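Local coordinates for protein peptidase S15/CocE/NonD (Thaumarchaeota archaeon SCGC AB-539-E09, PDB 4PF1) that is an aminopeptidase of the S15/CocE family, a serine peptidase with an alpha/beta-hydrolase fold that probably cleaves residues from the N-terminal end of peptides, at residues S80-L83 / S84-V87. Numbering follows the deposited sequence.
Sequences SSSL and SMVV
Ser82 and Ser84 meet hydroxyl to hydroxyl, OG to OG at 2.7 Å, where the chain turns from a loop into the short helix 83-86. The turn closes when Met85 N reaches Ser82 O at 3.2 Å, from well above the carbonyl plane; a weak bond from Val86 N shares that oxygen. Just before it, Ser80 makes an ST turn: with its hydroxyl anti to the backbone N (chi1 173°), OG accepts from Ser82 N at 2.8 Å and lies 3.5 Å from Met85 CB. The same OG is hydrogen-bonded to Glu514 OE1 of a second subunit; an alanine here would probably cost Ser82 N its ST-turn acceptor and Glu514 this hydroxyl bond, leaving the turn less firmly held. The close-packed side is apolar: the buried side chains of Leu83 and Val87 cross at a slant, CD1 to CG1 4.1 Å, and both rest on Leu52 of strand 46-54. Ser82 and Ser84, partly exposed, form the looser side, where a water accepts from Ser84 N and makes a weak hydrogen bond with Ser82 OG. The Ser80 hydroxyl thus links the turn before the helix to a neighbouring subunit, while Leu83 and Val87 pack against the large mixed sheet of the alpha/beta-hydrolase fold.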
ATOM      1  N   SER A  80     -17.010 -21.379  -6.779  1.00 14.19           N
ATOM      2  CA  SER A  80     -17.800 -20.775  -7.836  1.00 14.10           C
ATOM      3  C   SER A  80     -18.673 -21.754  -8.627  1.00 17.86           C
ATOM      4  O   SER A  80     -18.440 -22.966  -8.625  1.00 17.14           O
ATOM      5  CB  SER A  80     -16.873 -20.037  -8.798  1.00 16.41           C
ATOM      6  OG  SER A  80     -17.552 -19.549  -9.944  1.00 22.26           O
ATOM      7  N   SER A  81     -19.672 -21.184  -9.336  1.00 14.01           N
ATOM      8  CA  SER A  81     -20.588 -21.882 -10.232  1.00 13.89           C
ATOM      9  C   SER A  81     -20.014 -21.897 -11.655  1.00 18.47           C
ATOM     10  O   SER A  81     -20.577 -22.535 -12.549  1.00 18.32           O
ATOM     11  CB  SER A  81     -21.955 -21.203 -10.219  1.00 16.40           C
ATOM     12  OG  SER A  81     -21.856 -19.827 -10.550  1.00 21.43           O
ATOM     13  N   SER A  82     -18.877 -21.201 -11.851  1.00 15.54           N
ATOM     14  CA  SER A  82     -18.194 -21.081 -13.139  1.00 15.95           C
ATOM     15  C   SER A  82     -16.936 -21.952 -13.172  1.00 19.05           C
ATOM     16  O   SER A  82     -16.139 -21.919 -12.230  1.00 18.83           O
ATOM     17  CB  SER A  82     -17.838 -19.620 -13.409  1.00 20.19           C
ATOM     18  OG  SER A  82     -17.152 -19.453 -14.638  1.00 32.63           O
ATOM     19  N   LEU A  83     -16.754 -22.723 -14.267  1.00 14.73           N
ATOM     20  CA  LEU A  83     -15.600 -23.614 -14.458  1.00 13.83           C
ATOM     21  C   LEU A  83     -14.284 -22.825 -14.504  1.00 17.77           C
ATOM     22  O   LEU A  83     -13.278 -23.276 -13.953  1.00 17.05           O
ATOM     23  CB  LEU A  83     -15.769 -24.459 -15.743  1.00 13.77           C
ATOM     24  CG  LEU A  83     -14.615 -25.429 -16.095  1.00 17.83           C
ATOM     25  CD1 LEU A  83     -14.444 -26.518 -15.031  1.00 17.60           C
ATOM     26  CD2 LEU A  83     -14.815 -26.039 -17.466  1.00 19.55           C
ATOM     27  N   SER A  84     -14.312 -21.632 -15.119  1.00 14.72           N
ATOM     28  CA  SER A  84     -13.158 -20.742 -15.248  1.00 14.65           C
ATOM     29  C   SER A  84     -12.593 -20.294 -13.883  1.00 17.34           C
ATOM     30  O   SER A  84     -11.408 -19.970 -13.794  1.00 17.08           O
ATOM     31  CB  SER A  84     -13.546 -19.507 -16.057  1.00 18.78           C
ATOM     32  OG  SER A  84     -14.629 -18.820 -15.451  1.00 25.82           O
ATOM     33  N   MET A  85     -13.444 -20.267 -12.836  1.00 12.43           N
ATOM     34  CA  MET A  85     -13.085 -19.776 -11.501  1.00 11.21           C
ATOM     35  C   MET A  85     -12.656 -20.876 -10.509  1.00 14.90           C
ATOM     36  O   MET A  85     -12.025 -20.552  -9.501  1.00 14.51           O
ATOM     37  CB  MET A  85     -14.262 -18.992 -10.895  1.00 13.14           C
ATOM     38  CG  MET A  85     -14.634 -17.740 -11.669  1.00 16.06           C
ATOM     39  SD  MET A  85     -13.421 -16.409 -11.502  1.00 18.84           S
ATOM     40  CE  MET A  85     -13.699 -15.907  -9.790  1.00 15.33           C
ATOM     41  N   VAL A  86     -13.020 -22.150 -10.760  1.00 11.32           N
ATOM     42  CA  VAL A  86     -12.706 -23.248  -9.829  1.00 10.96           C
ATOM     43  C   VAL A  86     -11.337 -23.897 -10.118  1.00 14.77           C
ATOM     44  O   VAL A  86     -10.719 -24.445  -9.205  1.00 14.51           O
ATOM     45  CB  VAL A  86     -13.823 -24.334  -9.767  1.00 15.19           C
ATOM     46  CG1 VAL A  86     -15.082 -23.793  -9.098  1.00 15.26           C
ATOM     47  CG2 VAL A  86     -14.139 -24.909 -11.150  1.00 15.10           C
ATOM     48  N   VAL A  87     -10.880 -23.850 -11.370  1.00 11.38           N
ATOM     49  CA  VAL A  87      -9.634 -24.503 -11.778  1.00 11.34           C
ATOM     50  C   VAL A  87      -8.390 -23.645 -11.473  1.00 14.56           C
ATOM     51  O   VAL A  87      -8.472 -22.411 -11.510  1.00 13.34           O
ATOM     52  CB  VAL A  87      -9.670 -24.900 -13.286  1.00 15.89           C
ATOM     53  CG1 VAL A  87     -10.708 -25.983 -13.541  1.00 16.10           C
ATOM     54  CG2 VAL A  87      -9.912 -23.688 -14.188  1.00 15.84           C
TER
HETATM   55  O   HOH W   1     -16.504 -21.134 -17.431  1.00 32.27           O